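Local atomic coordinates of replication protein (Sphinx1.76-related DNA, PDB entry 6H24), a protein that probably initiates replication of its plasmid-like DNA, this chain being the first winged-helix (WH1) domain of the longer initiator. Residues I4-A9 / V117-T122; Q22-L27 / A107-I112; V47-Y52 / H61-A66; E83-E86 / N91-S94. One frame throughout, in Å; residues are numbered along the deposited sequence.

Overall arrangement
The four contacts spread along one WH1 domain. Interaction 2 lies nearest the middle of the domain and interaction 3 adjoins it; their centres are about 9 Å apart. They join directly where strand 108-113 pairs with strand 45-48, with Val109 N 2.9 Å from Val47 O. Interaction 1 lies about 19 Å from interaction 2, centre to centre, and packs the first helix against the turn that follows strand 108-113. Interaction 4 is on the hairpin, about 13 Å from interaction 1 and about 36 Å from interaction 3, again between centres. Interactions 2 and 4 both touch the second subunit: Arg85 of one chain forms a salt bridge with Glu110 of the other.

Interaction 1 of 4, residues I4-A9 / V117-T122; sequences IVKDNA and VVPLIT
Leu120 packs its two methyl groups against neighbouring residues of helix 2-14, Lys6 and Asp7. This is the close-packed part of the contact. CD1 of Leu120 lies 3.9 Å from CE of Lys6 and equally near the backbone at Asp7 CA. CD2 turns to the side chain of Asp7 and comes 3.8 Å from its OD2. Leu120 is the N-cap residue of helix 121-128, so the leucine ties the start of that helix to the first one. The lysine has CG anti to its own nitrogen (chi1 -175°) and runs extended to a bend at chi3 (59°). Its methylene groups thus pass the leucine methyl, and its amine arrives at the turn.

The looser side is at Pro119, an exposed residue. There Lys6 NZ passes 3.7 Å from Pro119 CG, and the two side chains cross at about a right angle. The amine has its polar partner nearby, the carbonyl oxygen of Ala116. Asp7 has its own polar partner, a salt bridge from OD2 to Arg123 on helix 121-128. Tyr81 of strand 78-85 also packs on Lys6.

The two charged residues therefore do double work. The lysine methylenes give the leucine an apolar surface, and Asp7 meets it with CB and its carboxylate, while their polar ends bind residues flanking the turn. Those bonds probably fix the lysine along the leucine and the rotation of the aspartate beside it.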
loop_
_atom_site.group_PDB
_atom_site.type_symbol
_atom_site.label_atom_id
_atom_site.label_comp_id
_atom_site.label_asym_id
_atom_site.label_seq_id
_atom_site.Cartn_x
_atom_site.Cartn_y
_atom_site.Cartn_z
ATOM N N ILE A 4 17.317 0.054 12.484
ATOM C CA ILE A 4 18.468 0.540 11.729
ATOM C C ILE A 4 18.480 -0.059 10.328
ATOM O O ILE A 4 18.776 0.634 9.347
ATOM C CB ILE A 4 19.772 0.220 12.485
ATOM N N VAL A 5 18.122 -1.339 10.200
ATOM C CA VAL A 5 18.138 -1.981 8.890
ATOM C C VAL A 5 17.088 -1.354 7.979
ATOM O O VAL A 5 17.355 -1.074 6.803
ATOM C CB VAL A 5 17.931 -3.499 9.031
ATOM C CG1 VAL A 5 17.834 -4.153 7.667
ATOM C CG2 VAL A 5 19.088 -4.119 9.800
ATOM N N LYS A 6 15.867 -1.163 8.488
ATOM C CA LYS A 6 14.814 -0.582 7.655
ATOM C C LYS A 6 15.158 0.858 7.287
ATOM O O LYS A 6 14.981 1.270 6.136
ATOM C CB LYS A 6 13.453 -0.689 8.346
ATOM C CG LYS A 6 12.292 -0.210 7.461
ATOM C CD LYS A 6 10.903 -0.372 8.099
ATOM C CE LYS A 6 10.709 0.357 9.406
ATOM N NZ LYS A 6 9.275 0.252 9.800
ATOM N N ASP A 7 15.634 1.640 8.263
ATOM C CA ASP A 7 16.057 3.014 8.007
ATOM C C ASP A 7 17.082 3.045 6.879
ATOM O O ASP A 7 16.944 3.805 5.913
ATOM C CB ASP A 7 16.631 3.589 9.312
ATOM C CG ASP A 7 16.985 5.077 9.242
ATOM O OD1 ASP A 7 17.479 5.555 8.202
ATOM O OD2 ASP A 7 16.807 5.771 10.275
ATOM N N ASN A 8 18.085 2.167 6.957
ATOM C CA ASN A 8 19.112 2.102 5.924
ATOM C C ASN A 8 18.509 1.779 4.566
ATOM O O ASN A 8 18.858 2.398 3.553
ATOM C CB ASN A 8 20.152 1.043 6.285
ATOM C CG ASN A 8 21.069 1.480 7.400
ATOM O OD1 ASN A 8 21.139 2.662 7.740
ATOM N ND2 ASN A 8 21.794 0.527 7.969
ATOM N N ALA A 9 17.630 0.776 4.518
ATOM C CA ALA A 9 17.037 0.380 3.244
ATOM C C ALA A 9 16.210 1.513 2.654
ATOM O O ALA A 9 16.263 1.768 1.444
ATOM C CB ALA A 9 16.184 -0.875 3.426
ATOM N N VAL A 117 6.679 2.859 6.300
ATOM C CA VAL A 117 7.291 4.170 6.131
ATOM C C VAL A 117 6.873 5.137 7.235
ATOM O O VAL A 117 7.666 6.000 7.634
ATOM C CB VAL A 117 6.921 4.706 4.736
ATOM C CG1 VAL A 117 7.396 6.132 4.562
ATOM C CG2 VAL A 117 7.519 3.798 3.657
ATOM N N VAL A 118 5.651 4.984 7.749
ATOM C CA VAL A 118 5.121 5.930 8.731
ATOM C C VAL A 118 6.112 6.232 9.858
ATOM O O VAL A 118 6.293 7.413 10.191
ATOM C CB VAL A 118 3.767 5.437 9.253
ATOM C CG1 VAL A 118 3.332 6.248 10.452
ATOM C CG2 VAL A 118 2.694 5.494 8.166
ATOM N N PRO A 119 6.754 5.246 10.497
ATOM C CA PRO A 119 7.645 5.569 11.629
ATOM C C PRO A 119 8.922 6.274 11.219
ATOM O O PRO A 119 9.615 6.815 12.089
ATOM C CB PRO A 119 7.962 4.202 12.251
ATOM C CG PRO A 119 7.585 3.189 11.228
ATOM C CD PRO A 119 6.573 3.792 10.312
ATOM N N LEU A 120 9.247 6.292 9.931
ATOM C CA LEU A 120 10.449 6.943 9.428
ATOM C C LEU A 120 10.153 8.259 8.719
ATOM O O LEU A 120 11.030 8.788 8.032
ATOM C CB LEU A 120 11.191 5.995 8.484
ATOM C CG LEU A 120 11.846 4.800 9.179
ATOM C CD1 LEU A 120 12.218 3.706 8.186
ATOM C CD2 LEU A 120 13.068 5.248 9.963
ATOM N N ILE A 121 8.950 8.815 8.878
ATOM C CA ILE A 121 8.603 10.040 8.162
ATOM C C ILE A 121 9.511 11.195 8.586
ATOM O O ILE A 121 9.909 12.013 7.752
ATOM C CB ILE A 121 7.118 10.379 8.363
ATOM C CG1 ILE A 121 6.248 9.497 7.464
ATOM C CG2 ILE A 121 6.849 11.833 8.016
ATOM C CD1 ILE A 121 6.292 9.894 5.994
ATOM N N THR A 122 9.857 11.288 9.874
ATOM C CA THR A 122 10.736 12.378 10.286
ATOM C C THR A 122 12.129 12.214 9.692
ATOM O O THR A 122 12.790 13.214 9.384
ATOM C CB THR A 122 10.805 12.496 11.807
ATOM O OG1 THR A 122 9.505 12.828 12.300
ATOM C CG2 THR A 122 11.773 13.607 12.197
#

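Interaction 2 of 4, residues Q22-L27 / A107-I112; sequences QRLILL and ATVEII
A single side chain, Leu24, makes both helix-to-strand contacts here, one with each of its methyl groups. CD1 meets CG2 of Val109 at 3.9 Å. CD2 faces CG2 of Ile111 more loosely, at 4.5 Å. The fork of Leu24 is carried out from helix 19-34 to the strand by a chi1 of 170°. Val109 and Ile111 are two residues apart on strand 108-113, so both point to the same face of the sheet, toward the helix. Glu110 between them points away. With CG1 of Val109 opposite its carbonyl carbon (chi1 -60°), CG2 falls between the backbone nitrogen and that carbon, and it is this methyl that touches.

The backbones stay well apart, with Leu24 CA 9.2 Å from Val109 CA. The contact is thus bridged by side chains alone and lies in the buried core, where the helix backs the three-stranded antiparallel sheet of the winged-helix fold. Val47 of the adjoining strand widens the same apolar layer, touching both Val109 and Leu27. On the other face, Glu110 forms a salt bridge with Arg85 of the second subunit.

All three touching residues are aliphatic and buried. With no polar bond between the two segments, the helix is held to the strand here by apolar packing.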
loop_
_atom_site.group_PDB
_atom_site.type_symbol
_atom_site.label_atom_id
_atom_site.label_comp_id
_atom_site.label_asym_id
_atom_site.label_seq_id
_atom_site.Cartn_x
_atom_site.Cartn_y
_atom_site.Cartn_z
ATOM N N GLN A 22 10.266 13.857 -3.827
ATOM C CA GLN A 22 10.751 14.286 -2.521
ATOM C C GLN A 22 9.940 15.461 -1.999
ATOM O O GLN A 22 9.574 15.500 -0.816
ATOM C CB GLN A 22 12.229 14.663 -2.611
ATOM C CG GLN A 22 13.116 13.515 -3.030
ATOM C CD GLN A 22 14.581 13.878 -3.019
ATOM O OE1 GLN A 22 14.960 14.980 -2.626
ATOM N NE2 GLN A 22 15.420 12.944 -3.449
ATOM N N ARG A 23 9.632 16.419 -2.871
ATOM C CA ARG A 23 8.873 17.587 -2.453
ATOM C C ARG A 23 7.418 17.234 -2.176
ATOM O O ARG A 23 6.805 17.804 -1.265
ATOM C CB ARG A 23 8.992 18.679 -3.514
ATOM C CG ARG A 23 10.377 19.308 -3.524
ATOM C CD ARG A 23 10.542 20.271 -4.666
ATOM N NE ARG A 23 11.768 21.051 -4.556
ATOM C CZ ARG A 23 12.213 21.864 -5.508
ATOM N NH1 ARG A 23 11.538 21.977 -6.642
ATOM N NH2 ARG A 23 13.335 22.547 -5.333
ATOM N N LEU A 24 6.845 16.305 -2.942
ATOM C CA LEU A 24 5.504 15.823 -2.628
ATOM C C LEU A 24 5.449 15.316 -1.189
ATOM O O LEU A 24 4.527 15.643 -0.429
ATOM C CB LEU A 24 5.103 14.726 -3.610
ATOM C CG LEU A 24 3.834 13.940 -3.285
ATOM C CD1 LEU A 24 2.604 14.814 -3.381
ATOM C CD2 LEU A 24 3.710 12.759 -4.235
ATOM N N ILE A 25 6.433 14.500 -0.804
ATOM C CA ILE A 25 6.465 13.950 0.551
ATOM C C ILE A 25 6.656 15.059 1.579
ATOM O O ILE A 25 5.953 15.107 2.599
ATOM C CB ILE A 25 7.556 12.869 0.659
ATOM C CG1 ILE A 25 7.138 11.627 -0.128
ATOM C CG2 ILE A 25 7.833 12.508 2.120
ATOM C CD1 ILE A 25 8.253 10.612 -0.294
ATOM N N LEU A 26 7.614 15.961 1.336
ATOM C CA LEU A 26 7.849 17.061 2.269
ATOM C C LEU A 26 6.590 17.904 2.437
ATOM O O LEU A 26 6.244 18.308 3.555
ATOM C CB LEU A 26 9.019 17.930 1.789
ATOM N N LEU A 27 5.893 18.187 1.334
ATOM C CA LEU A 27 4.696 19.013 1.413
ATOM C C LEU A 27 3.593 18.317 2.198
ATOM O O LEU A 27 2.860 18.968 2.950
ATOM C CB LEU A 27 4.208 19.356 0.004
ATOM C CG LEU A 27 5.093 20.301 -0.803
ATOM C CD1 LEU A 27 4.653 20.256 -2.263
ATOM C CD2 LEU A 27 5.039 21.718 -0.259
ATOM N N ALA A 107 -6.853 21.373 -7.862
ATOM C CA ALA A 107 -5.393 21.298 -7.910
ATOM C C ALA A 107 -4.824 20.771 -6.597
ATOM O O ALA A 107 -3.913 21.360 -6.008
ATOM C CB ALA A 107 -4.779 22.656 -8.245
ATOM N N THR A 108 -5.366 19.642 -6.149
ATOM C CA THR A 108 -4.914 18.968 -4.941
ATOM C C THR A 108 -4.695 17.492 -5.231
ATOM O O THR A 108 -5.339 16.909 -6.114
ATOM C CB THR A 108 -5.926 19.118 -3.796
ATOM O OG1 THR A 108 -7.163 18.497 -4.161
ATOM C CG2 THR A 108 -6.186 20.578 -3.507
ATOM N N VAL A 109 -3.770 16.894 -4.486
ATOM C CA VAL A 109 -3.536 15.459 -4.510
ATOM C C VAL A 109 -3.642 14.932 -3.079
ATOM O O VAL A 109 -3.684 15.693 -2.109
ATOM C CB VAL A 109 -2.170 15.097 -5.132
ATOM C CG1 VAL A 109 -2.088 15.591 -6.584
ATOM C CG2 VAL A 109 -1.041 15.669 -4.305
ATOM N N GLU A 110 -3.714 13.609 -2.960
ATOM C CA GLU A 110 -3.867 12.931 -1.681
ATOM C C GLU A 110 -2.987 11.691 -1.693
ATOM O O GLU A 110 -2.935 10.982 -2.698
ATOM C CB GLU A 110 -5.310 12.491 -1.433
ATOM C CG GLU A 110 -6.250 13.539 -0.925
ATOM C CD GLU A 110 -7.563 12.924 -0.489
ATOM O OE1 GLU A 110 -7.667 11.675 -0.500
ATOM O OE2 GLU A 110 -8.492 13.679 -0.157
ATOM N N ILE A 111 -2.344 11.389 -0.568
ATOM C CA ILE A 111 -1.553 10.172 -0.457
ATOM C C ILE A 111 -1.768 9.558 0.919
ATOM O O ILE A 111 -2.101 10.253 1.882
ATOM C CB ILE A 111 -0.041 10.401 -0.695
ATOM C CG1 ILE A 111 0.584 11.291 0.385
ATOM C CG2 ILE A 111 0.201 11.014 -2.074
ATOM C CD1 ILE A 111 2.098 11.378 0.280
ATOM N N ILE A 112 -1.597 8.245 1.003
ATOM C CA ILE A 112 -1.476 7.551 2.278
ATOM C C ILE A 112 -0.143 6.818 2.298
ATOM O O ILE A 112 0.141 6.025 1.398
ATOM C CB ILE A 112 -2.620 6.558 2.530
ATOM C CG1 ILE A 112 -3.988 7.218 2.345
ATOM C CG2 ILE A 112 -2.497 6.007 3.953
ATOM C CD1 ILE A 112 -5.166 6.283 2.614
#

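Interaction 3 of 4, residues V47-Y52 / H61-A66; sequences VHASSY and HTAYQA
This is a buried helix-to-helix contact, made where strand 45-48 gives way to helix 49-56 and that helix meets helix 60-75. Two small patches carry it. At the first turn of helix 49-56, the methyl of Ala49 rests against Tyr64, with CB to CB at 3.9 Å. The backbones come close at this point: Ala49 CA is 5.0 Å from Tyr64 CA. The same methyl is in looser contact with CB of Ala63, 4.5 Å away.

One turn later, Tyr52 makes the second patch. Its ring meets the other helix by an edge. CD2 lies 3.7 Å from CB of Ala63 and 3.6 Å from the backbone oxygen of Ala63, while CE2 reaches CB of Ala66 at 4.1 Å. Ala63 O and Ala66 CB both lie near the ring plane. A chi1 of -176° swings the ring away from its own backbone nitrogen and over to helix 60-75.

The pair of helices follows the first strand of the three-stranded sheet, and together they probably correspond to the helix-turn-helix part of the winged-helix fold. Ala49, Ala63 and Ala66 have little bulk, which lets the helices approach closely. Replacing Tyr52 by an alanine would probably leave a gap beside Ala63 and Ala66, and take away packing for Val20 and Leu27 of helix 19-34, which also touch this side chain.

Tyr64 extends the contact toward the sheet. Its side chain packs on Ala107 and Val109, and its hydroxyl is hydrogen-bonded to Asp104.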
loop_
_atom_site.group_PDB
_atom_site.type_symbol
_atom_site.label_atom_id
_atom_site.label_comp_id
_atom_site.label_asym_id
_atom_site.label_seq_id
_atom_site.Cartn_x
_atom_site.Cartn_y
_atom_site.Cartn_z
ATOM N N VAL A 47 -2.214 17.463 -0.322
ATOM C CA VAL A 47 -1.189 18.389 -0.794
ATOM C C VAL A 47 -1.820 19.313 -1.826
ATOM O O VAL A 47 -2.440 18.846 -2.789
ATOM C CB VAL A 47 0.028 17.668 -1.404
ATOM C CG1 VAL A 47 1.013 18.684 -1.989
ATOM C CG2 VAL A 47 0.712 16.796 -0.365
ATOM N N HIS A 48 -1.684 20.616 -1.611
ATOM C CA HIS A 48 -2.184 21.627 -2.525
ATOM C C HIS A 48 -1.084 22.086 -3.469
ATOM O O HIS A 48 0.046 22.336 -3.043
ATOM C CB HIS A 48 -2.723 22.843 -1.763
ATOM C CG HIS A 48 -4.007 22.593 -1.040
ATOM N ND1 HIS A 48 -4.088 21.836 0.108
ATOM C CD2 HIS A 48 -5.265 23.025 -1.295
ATOM C CE1 HIS A 48 -5.343 21.797 0.519
ATOM N NE2 HIS A 48 -6.078 22.507 -0.317
ATOM N N ALA A 49 -1.417 22.207 -4.756
ATOM C CA ALA A 49 -0.476 22.832 -5.678
ATOM C C ALA A 49 -0.096 24.230 -5.203
ATOM O O ALA A 49 1.039 24.671 -5.418
ATOM C CB ALA A 49 -1.060 22.891 -7.091
ATOM N N SER A 50 -1.026 24.934 -4.549
ATOM C CA SER A 50 -0.725 26.262 -4.027
ATOM C C SER A 50 0.397 26.207 -2.998
ATOM O O SER A 50 1.241 27.108 -2.947
ATOM C CB SER A 50 -1.981 26.876 -3.408
ATOM O OG SER A 50 -2.547 26.011 -2.436
ATOM N N SER A 51 0.436 25.153 -2.179
ATOM C CA SER A 51 1.522 25.009 -1.212
ATOM C C SER A 51 2.842 24.719 -1.918
ATOM O O SER A 51 3.890 25.242 -1.531
ATOM C CB SER A 51 1.201 23.905 -0.207
ATOM O OG SER A 51 -0.031 24.145 0.448
ATOM N N TYR A 52 2.805 23.878 -2.958
ATOM C CA TYR A 52 4.001 23.619 -3.756
ATOM C C TYR A 52 4.546 24.920 -4.313
ATOM O O TYR A 52 5.751 25.196 -4.215
ATOM C CB TYR A 52 3.640 22.597 -4.851
ATOM C CG TYR A 52 4.756 22.104 -5.757
ATOM C CD1 TYR A 52 6.055 21.936 -5.294
ATOM C CD2 TYR A 52 4.475 21.698 -7.055
ATOM C CE1 TYR A 52 7.059 21.454 -6.132
ATOM C CE2 TYR A 52 5.464 21.209 -7.892
ATOM C CZ TYR A 52 6.751 21.087 -7.426
ATOM O OH TYR A 52 7.723 20.599 -8.275
ATOM N N HIS A 61 1.994 27.197 -13.637
ATOM C CA HIS A 61 1.024 26.496 -14.471
ATOM C C HIS A 61 1.293 25.000 -14.546
ATOM O O HIS A 61 0.382 24.243 -14.889
ATOM C CB HIS A 61 0.962 27.104 -15.876
ATOM C CG HIS A 61 2.238 27.012 -16.649
ATOM N ND1 HIS A 61 2.516 25.967 -17.503
ATOM C CD2 HIS A 61 3.297 27.851 -16.723
ATOM C CE1 HIS A 61 3.698 26.161 -18.061
ATOM N NE2 HIS A 61 4.194 27.295 -17.602
ATOM N N THR A 62 2.507 24.554 -14.229
ATOM C CA THR A 62 2.833 23.136 -14.288
ATOM C C THR A 62 2.884 22.480 -12.917
ATOM O O THR A 62 3.154 21.279 -12.834
ATOM C CB THR A 62 4.189 22.926 -14.979
ATOM O OG1 THR A 62 5.201 23.677 -14.294
ATOM C CG2 THR A 62 4.129 23.359 -16.434
ATOM N N ALA A 63 2.591 23.224 -11.846
ATOM C CA ALA A 63 2.813 22.707 -10.499
ATOM C C ALA A 63 1.873 21.549 -10.195
ATOM O O ALA A 63 2.305 20.504 -9.700
ATOM C CB ALA A 63 2.633 23.825 -9.471
ATOM N N TYR A 64 0.586 21.701 -10.510
ATOM C CA TYR A 64 -0.358 20.633 -10.208
ATOM C C TYR A 64 -0.047 19.374 -11.012
ATOM O O TYR A 64 0.008 18.274 -10.457
ATOM C CB TYR A 64 -1.789 21.087 -10.463
ATOM C CG TYR A 64 -2.789 19.956 -10.371
ATOM C CD1 TYR A 64 -2.961 19.253 -9.192
ATOM C CD2 TYR A 64 -3.543 19.580 -11.473
ATOM C CE1 TYR A 64 -3.874 18.211 -9.106
ATOM C CE2 TYR A 64 -4.459 18.542 -11.399
ATOM C CZ TYR A 64 -4.617 17.860 -10.210
ATOM O OH TYR A 64 -5.521 16.828 -10.122
ATOM N N GLN A 65 0.169 19.514 -12.325
ATOM C CA GLN A 65 0.485 18.337 -13.130
ATOM C C GLN A 65 1.742 17.645 -12.616
ATOM O O GLN A 65 1.821 16.410 -12.600
ATOM C CB GLN A 65 0.652 18.721 -14.599
ATOM C CG GLN A 65 0.736 17.521 -15.535
ATOM C CD GLN A 65 -0.568 16.730 -15.581
ATOM O OE1 GLN A 65 -1.644 17.296 -15.782
ATOM N NE2 GLN A 65 -0.475 15.424 -15.380
ATOM N N ALA A 66 2.744 18.427 -12.198
ATOM C CA ALA A 66 3.960 17.843 -11.645
ATOM C C ALA A 66 3.654 16.997 -10.418
ATOM O O ALA A 66 4.173 15.883 -10.278
ATOM C CB ALA A 66 4.950 18.952 -11.285
#

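Interaction 4 of 4, residues E83-E86 / N91-S94; sequences EKRE and NITS
Ile92 sets its end methyl, CD1, against the side chain of Glu83, which crosses it obliquely. CD1 is 3.4 Å from OE1 of Glu83 and 3.7 Å from its CG, so the methyl touches both the carboxylate and the aliphatic stem. Arg85 crosses Ile92 at about a right angle, and its NH2 lies 3.9 Å from the same CD1. Ile92 has CG1 anti to its carbonyl carbon (chi1 -65°), an orientation that brings CD1 to the two charged groups.

Strands 78-85 and 88-95, which carry these residues, form an antiparallel beta hairpin. On the first strand the two charged groups are joined to each other. Arg85 NH1 forms a salt bridge with Glu83 OE1 at 2.9 Å, with the oxygen near the guanidinium plane and the N-H...O angle at 156°. NH2 adds a weak bond to that oxygen. NH1 also bonds to Lys84 O at 3.1 Å. With an alanine in place of Glu83, Arg85 would probably lose its carboxylate partner within the strand, and the Ile92 methyl part of its cover.

In the dimer, residues 91-94 pair antiparallel with a strand of the second subunit, so the sheet continues across the interface. There NE of Arg85 forms a salt bridge with Glu110 of the second subunit, while Ile92 packs on that subunit's Gln99.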
loop_
_atom_site.group_PDB
_atom_site.type_symbol
_atom_site.label_atom_id
_atom_site.label_comp_id
_atom_site.label_asym_id
_atom_site.label_seq_id
_atom_site.Cartn_x
_atom_site.Cartn_y
_atom_site.Cartn_z
ATOM N N GLU A 83 13.143 -8.241 8.726
ATOM C CA GLU A 83 12.721 -8.000 10.100
ATOM C C GLU A 83 12.722 -9.301 10.890
ATOM O O GLU A 83 12.562 -10.385 10.324
ATOM C CB GLU A 83 11.304 -7.412 10.201
ATOM C CG GLU A 83 11.191 -5.931 10.004
ATOM C CD GLU A 83 9.781 -5.428 10.264
ATOM O OE1 GLU A 83 8.870 -6.254 10.503
ATOM O OE2 GLU A 83 9.588 -4.198 10.258
ATOM N N LYS A 84 12.874 -9.173 12.208
ATOM C CA LYS A 84 12.716 -10.301 13.117
ATOM C C LYS A 84 11.235 -10.615 13.327
ATOM O O LYS A 84 10.383 -9.719 13.303
ATOM C CB LYS A 84 13.381 -10.001 14.464
ATOM N N ARG A 85 10.925 -11.903 13.391
ATOM C CA ARG A 85 9.645 -12.399 13.871
ATOM C C ARG A 85 9.922 -13.362 15.018
ATOM O O ARG A 85 11.072 -13.712 15.293
ATOM C CB ARG A 85 8.850 -13.092 12.760
ATOM C CG ARG A 85 8.415 -12.135 11.667
ATOM C CD ARG A 85 7.096 -11.464 12.022
ATOM N NE ARG A 85 6.631 -10.585 10.954
ATOM C CZ ARG A 85 7.024 -9.324 10.797
ATOM N NH1 ARG A 85 7.895 -8.774 11.645
ATOM N NH2 ARG A 85 6.551 -8.600 9.797
ATOM N N GLU A 86 8.859 -13.793 15.699
ATOM C CA GLU A 86 9.029 -14.791 16.750
ATOM C C GLU A 86 9.776 -16.009 16.213
ATOM O O GLU A 86 10.787 -16.437 16.778
ATOM C CB GLU A 86 7.670 -15.212 17.324
ATOM C CG GLU A 86 7.190 -14.408 18.535
ATOM C CD GLU A 86 6.130 -15.150 19.347
ATOM O OE1 GLU A 86 5.587 -16.158 18.843
ATOM O OE2 GLU A 86 5.845 -14.740 20.493
ATOM N N ASN A 91 11.402 -11.722 5.142
ATOM C CA ASN A 91 11.865 -10.904 4.028
ATOM C C ASN A 91 10.692 -10.059 3.540
ATOM O O ASN A 91 9.758 -10.586 2.927
ATOM C CB ASN A 91 12.389 -11.803 2.909
ATOM C CG ASN A 91 13.663 -12.525 3.289
ATOM O OD1 ASN A 91 14.719 -11.915 3.425
ATOM N ND2 ASN A 91 13.565 -13.837 3.467
ATOM N N ILE A 92 10.756 -8.744 3.761
ATOM C CA ILE A 92 9.632 -7.851 3.495
ATOM C C ILE A 92 9.862 -7.036 2.228
ATOM O O ILE A 92 10.985 -6.597 1.946
ATOM C CB ILE A 92 9.399 -6.903 4.689
ATOM C CG1 ILE A 92 8.966 -7.709 5.913
ATOM C CG2 ILE A 92 8.375 -5.843 4.355
ATOM C CD1 ILE A 92 8.937 -6.900 7.185
ATOM N N THR A 93 8.790 -6.830 1.467
ATOM C CA THR A 93 8.749 -5.817 0.419
ATOM C C THR A 93 7.600 -4.859 0.712
ATOM O O THR A 93 6.474 -5.297 0.977
ATOM C CB THR A 93 8.588 -6.443 -0.960
ATOM O OG1 THR A 93 9.637 -7.393 -1.169
ATOM C CG2 THR A 93 8.651 -5.374 -2.038
ATOM N N SER A 94 7.879 -3.555 0.652
ATOM C CA SER A 94 6.913 -2.527 1.018
ATOM C C SER A 94 6.801 -1.488 -0.083
ATOM O O SER A 94 7.752 -1.251 -0.829
ATOM C CB SER A 94 7.308 -1.808 2.334
ATOM O OG SER A 94 6.385 -0.782 2.678
#